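Local coordinates for protein Non-reducing end beta-L-arabinofuranosidase (Bacteroides thetaiotaomicron, PDB 5MQO) that is a GH127-family glycoside hydrolase of a gut bacterium that probably acts as an aceric acidase in the breakdown of complex plant pectin, at residues A[527-537]-A[556-567]. Residues are numbered along the deposited sequence; the frame is centred on the assembly and turned at random.
Sequences GAFSLFFRIPE and KANTYAEVNRTW
Phe-529 meets Trp-567 in an edge-to-face pair: the indole edge comes in over one face of the phenyl ring, CD1 of Trp-567 lying 3.3 Å from CZ of Phe-529. The same indole donates its NE1-H to Phe-529 O (2.6 Å), a bent bond that stays close to the indole plane, while Arg-565 N adds a weak bond to that oxygen. Ser-530 OG, beside its backbone N at chi1 -72°, reaches the anti lone pair of Glu-562 OE2 at 2.7 Å. Leu-531 lays CD1 over the six-membered ring of Trp-567, 3.9 Å from its centroid, and Arg-565 CB covers the opposite face. With an alanine in place of Trp-567, Phe-529 O would probably lose its indole bond, leaving the weak one from Arg-565 N, and a gap would open between Phe-529 and Leu-531. Phe-532 lies alongside the extended Glu-562, ring and carboxylate planes 15° apart, and stacks on Tyr-482. Beyond it Phe-533 and Ala-561 exchange backbone bonds in both directions, each 2.8 Å between N and O. Arg-534 rests CB near CE1 of Tyr-560 and sends its guanidinium to Glu-406 and Glu-409, as the tyrosine hydroxyl turns to Asn-484. Ile-535 gives its N to Thr-559 O (3.0 Å), and its O accepts Asn-558 N (2.7 Å). This antiparallel pair margins a mixed sheet. The face bearing Leu-531, Phe-533, Ala-561 and Val-563 packs on strands 542-546 and 572-577 of a second sheet, a beta-sandwich arrangement in the GH127 middle domain, while Arg-534 joins it to helix 402-416 of the catalytic domain.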
loop_
_atom_site.group_PDB
_atom_site.type_symbol
_atom_site.label_atom_id
_atom_site.label_comp_id
_atom_site.label_asym_id
_atom_site.label_seq_id
_atom_site.Cartn_x
_atom_site.Cartn_y
_atom_site.Cartn_z
ATOM N N GLY A 527 30.419 -1.299 16.125
ATOM C CA GLY A 527 30.545 -0.815 17.499
ATOM C C GLY A 527 29.380 -1.316 18.311
ATOM O O GLY A 527 28.970 -2.478 18.207
ATOM N N ALA A 528 28.858 -0.429 19.145
ATOM C CA ALA A 528 27.454 -0.499 19.539
ATOM C C ALA A 528 26.672 0.062 18.356
ATOM O O ALA A 528 27.161 0.931 17.634
ATOM C CB ALA A 528 27.180 0.323 20.789
ATOM N N PHE A 529 25.484 -0.487 18.142
ATOM C CA PHE A 529 24.512 0.053 17.194
ATOM C C PHE A 529 23.146 -0.453 17.624
ATOM O O PHE A 529 23.061 -1.458 18.356
ATOM C CB PHE A 529 24.844 -0.364 15.754
ATOM C CG PHE A 529 24.748 -1.841 15.505
ATOM C CD1 PHE A 529 25.812 -2.676 15.798
ATOM C CD2 PHE A 529 23.601 -2.396 14.978
ATOM C CE1 PHE A 529 25.725 -4.050 15.576
ATOM C CE2 PHE A 529 23.501 -3.767 14.757
ATOM C CZ PHE A 529 24.567 -4.598 15.048
ATOM N N SER A 530 22.089 0.218 17.161
ATOM C CA SER A 530 20.731 -0.043 17.662
ATOM C C SER A 530 19.912 -1.034 16.824
ATOM O O SER A 530 20.161 -1.247 15.628
ATOM C CB SER A 530 19.968 1.272 17.807
ATOM O OG SER A 530 20.441 2.041 18.896
ATOM N N LEU A 531 18.942 -1.657 17.476
ATOM C CA LEU A 531 17.860 -2.348 16.776
ATOM C C LEU A 531 16.574 -1.703 17.221
ATOM O O LEU A 531 16.215 -1.784 18.393
ATOM C CB LEU A 531 17.814 -3.844 17.115
ATOM C CG LEU A 531 18.872 -4.742 16.469
ATOM C CD1 LEU A 531 18.585 -6.209 16.785
ATOM C CD2 LEU A 531 18.968 -4.550 14.965
ATOM N N PHE A 532 15.871 -1.076 16.289
ATOM C CA PHE A 532 14.642 -0.354 16.613
ATOM C C PHE A 532 13.466 -1.243 16.276
ATOM O O PHE A 532 13.463 -1.872 15.212
ATOM C CB PHE A 532 14.535 0.915 15.802
ATOM C CG PHE A 532 15.656 1.876 16.010
ATOM C CD1 PHE A 532 16.859 1.722 15.341
ATOM C CD2 PHE A 532 15.487 2.994 16.821
ATOM C CE1 PHE A 532 17.894 2.634 15.499
ATOM C CE2 PHE A 532 16.511 3.922 16.981
ATOM C CZ PHE A 532 17.725 3.731 16.321
ATOM N N PHE A 533 12.471 -1.277 17.157
ATOM C CA PHE A 533 11.217 -2.027 16.917
ATOM C C PHE A 533 10.032 -1.104 16.950
ATOM O O PHE A 533 9.763 -0.442 17.966
ATOM C CB PHE A 533 11.029 -3.132 17.966
ATOM C CG PHE A 533 12.138 -4.132 17.961
ATOM C CD1 PHE A 533 13.351 -3.837 18.591
ATOM C CD2 PHE A 533 12.001 -5.317 17.259
ATOM C CE1 PHE A 533 14.395 -4.725 18.540
ATOM C CE2 PHE A 533 13.035 -6.211 17.214
ATOM C CZ PHE A 533 14.238 -5.918 17.852
ATOM N N ARG A 534 9.311 -1.038 15.844
ATOM C CA ARG A 534 8.118 -0.199 15.808
ATOM C C ARG A 534 7.106 -0.761 16.805
ATOM O O ARG A 534 6.905 -1.965 16.866
ATOM C CB ARG A 534 7.539 -0.126 14.392
ATOM C CG ARG A 534 6.343 0.802 14.256
ATOM C CD ARG A 534 5.965 0.991 12.810
ATOM N NE ARG A 534 5.357 -0.220 12.321
ATOM C CZ ARG A 534 4.080 -0.560 12.489
ATOM N NH1 ARG A 534 3.635 -1.721 11.989
ATOM N NH2 ARG A 534 3.238 0.252 13.136
ATOM N N ILE A 535 6.537 0.108 17.626
ATOM C CA ILE A 535 5.332 -0.210 18.388
ATOM C C ILE A 535 4.099 0.292 17.622
ATOM O O ILE A 535 3.911 1.506 17.530
ATOM C CB ILE A 535 5.340 0.461 19.767
ATOM C CG1 ILE A 535 6.671 0.191 20.495
ATOM C CG2 ILE A 535 4.118 0.002 20.557
ATOM C CD1 ILE A 535 7.144 -1.251 20.434
ATOM N N PRO A 536 3.269 -0.635 17.066
ATOM C CA PRO A 536 2.024 -0.243 16.374
ATOM C C PRO A 536 1.083 0.678 17.150
ATOM O O PRO A 536 0.994 0.586 18.369
ATOM C CB PRO A 536 1.337 -1.583 16.082
ATOM C CG PRO A 536 2.471 -2.520 15.885
ATOM C CD PRO A 536 3.578 -2.057 16.810
ATOM N N GLU A 537 0.417 1.561 16.404
ATOM C CA GLU A 537 -0.545 2.523 16.929
ATOM C C GLU A 537 -1.646 1.769 17.634
ATOM O O GLU A 537 -2.079 2.168 18.701
ATOM C CB GLU A 537 -1.131 3.389 15.801
ATOM C CG GLU A 537 -1.879 4.621 16.311
ATOM C CD GLU A 537 -2.578 5.444 15.236
ATOM O OE1 GLU A 537 -2.654 5.010 14.070
ATOM O OE2 GLU A 537 -3.066 6.543 15.560
ATOM N N LYS A 556 6.177 4.633 23.441
ATOM C CA LYS A 556 4.728 4.636 23.383
ATOM C C LYS A 556 4.256 3.972 22.096
ATOM O O LYS A 556 5.049 3.563 21.245
ATOM C CB LYS A 556 4.235 6.091 23.404
ATOM C CG LYS A 556 4.816 6.932 24.539
ATOM C CD LYS A 556 4.366 8.389 24.478
ATOM C CE LYS A 556 4.774 9.150 25.742
ATOM N NZ LYS A 556 4.159 10.506 25.832
ATOM N N ALA A 557 2.947 3.880 21.947
ATOM C CA ALA A 557 2.362 3.512 20.658
ATOM C C ALA A 557 2.806 4.475 19.524
ATOM O O ALA A 557 2.999 5.671 19.728
ATOM C CB ALA A 557 0.845 3.458 20.765
ATOM N N ASN A 558 2.995 3.930 18.332
ATOM C CA ASN A 558 3.369 4.726 17.168
ATOM C C ASN A 558 4.719 5.413 17.290
ATOM O O ASN A 558 4.865 6.550 16.885
ATOM C CB ASN A 558 2.257 5.744 16.847
ATOM C CG ASN A 558 1.664 5.535 15.486
ATOM O OD1 ASN A 558 2.037 4.614 14.776
ATOM N ND2 ASN A 558 0.731 6.382 15.117
ATOM N N THR A 559 5.695 4.716 17.856
ATOM C CA THR A 559 7.074 5.213 17.952
ATOM C C THR A 559 8.020 4.019 17.956
ATOM O O THR A 559 7.567 2.907 18.213
ATOM C CB THR A 559 7.289 5.937 19.280
ATOM O OG1 THR A 559 6.990 5.027 20.347
ATOM C CG2 THR A 559 6.389 7.184 19.397
ATOM N N TYR A 560 9.313 4.237 17.713
ATOM C CA TYR A 560 10.294 3.124 17.772
ATOM C C TYR A 560 10.855 2.887 19.160
ATOM O O TYR A 560 11.332 3.841 19.799
ATOM C CB TYR A 560 11.499 3.367 16.855
ATOM C CG TYR A 560 11.164 3.314 15.397
ATOM C CD1 TYR A 560 10.883 2.100 14.774
ATOM C CD2 TYR A 560 11.108 4.481 14.639
ATOM C CE1 TYR A 560 10.551 2.047 13.435
ATOM C CE2 TYR A 560 10.786 4.432 13.300
ATOM C CZ TYR A 560 10.516 3.216 12.700
ATOM O OH TYR A 560 10.214 3.191 11.374
ATOM N N ALA A 561 10.822 1.622 19.602
ATOM C CA ALA A 561 11.583 1.190 20.788
ATOM C C ALA A 561 13.013 0.895 20.335
ATOM O O ALA A 561 13.222 0.037 19.473
ATOM C CB ALA A 561 10.960 -0.034 21.430
ATOM N N GLU A 562 13.976 1.631 20.894
ATOM C CA GLU A 562 15.395 1.492 20.546
ATOM C C GLU A 562 16.063 0.502 21.506
ATOM O O GLU A 562 15.731 0.461 22.693
ATOM C CB GLU A 562 16.098 2.852 20.637
ATOM C CG GLU A 562 17.541 2.839 20.156
ATOM C CD GLU A 562 18.235 4.183 20.285
ATOM O OE1 GLU A 562 17.652 5.122 20.871
ATOM O OE2 GLU A 562 19.381 4.299 19.803
ATOM N N VAL A 563 16.992 -0.295 20.992
ATOM C CA VAL A 563 17.799 -1.203 21.824
ATOM C C VAL A 563 19.256 -1.037 21.407
ATOM O O VAL A 563 19.687 -1.673 20.457
ATOM C CB VAL A 563 17.333 -2.684 21.694
ATOM C CG1 VAL A 563 18.102 -3.594 22.643
ATOM C CG2 VAL A 563 15.848 -2.812 21.998
ATOM N N ASN A 564 19.992 -0.153 22.086
ATOM C CA ASN A 564 21.392 0.096 21.738
ATOM C C ASN A 564 22.315 -0.807 22.544
ATOM O O ASN A 564 22.237 -0.850 23.766
ATOM C CB ASN A 564 21.781 1.550 21.945
ATOM C CG ASN A 564 23.152 1.868 21.347
ATOM O OD1 ASN A 564 23.372 1.740 20.126
ATOM N ND2 ASN A 564 24.084 2.277 22.200
ATOM N N ARG A 565 23.211 -1.497 21.845
ATOM C CA ARG A 565 23.895 -2.669 22.382
ATOM C C ARG A 565 25.066 -3.017 21.460
ATOM O O ARG A 565 25.001 -2.782 20.257
ATOM C CB ARG A 565 22.887 -3.824 22.425
ATOM C CG ARG A 565 23.338 -5.104 23.097
ATOM C CD ARG A 565 23.450 -4.934 24.605
ATOM N NE ARG A 565 22.155 -4.605 25.214
ATOM C CZ ARG A 565 21.267 -5.484 25.690
ATOM N NH1 ARG A 565 21.506 -6.801 25.656
ATOM N NH2 ARG A 565 20.118 -5.037 26.212
ATOM N N THR A 566 26.148 -3.556 22.016
ATOM C CA THR A 566 27.218 -4.133 21.190
ATOM C C THR A 566 26.770 -5.565 20.939
ATOM O O THR A 566 26.888 -6.420 21.811
ATOM C CB THR A 566 28.625 -4.056 21.850
ATOM O OG1 THR A 566 28.963 -2.691 22.103
ATOM C CG2 THR A 566 29.692 -4.632 20.925
ATOM N N TRP A 567 26.221 -5.807 19.757
ATOM C CA TRP A 567 25.559 -7.082 19.458
ATOM C C TRP A 567 26.614 -8.118 19.115
ATOM O O TRP A 567 27.544 -7.829 18.359
ATOM C CB TRP A 567 24.546 -6.942 18.292
ATOM C CG TRP A 567 23.473 -5.927 18.539
ATOM C CD1 TRP A 567 23.496 -4.605 18.191
ATOM C CD2 TRP A 567 22.230 -6.139 19.210
ATOM N NE1 TRP A 567 22.348 -3.985 18.605
ATOM C CE2 TRP A 567 21.554 -4.909 19.237
ATOM C CE3 TRP A 567 21.620 -7.256 19.795
ATOM C CZ2 TRP A 567 20.292 -4.768 19.815
ATOM C CZ3 TRP A 567 20.388 -7.114 20.364
ATOM C CH2 TRP A 567 19.727 -5.877 20.363
#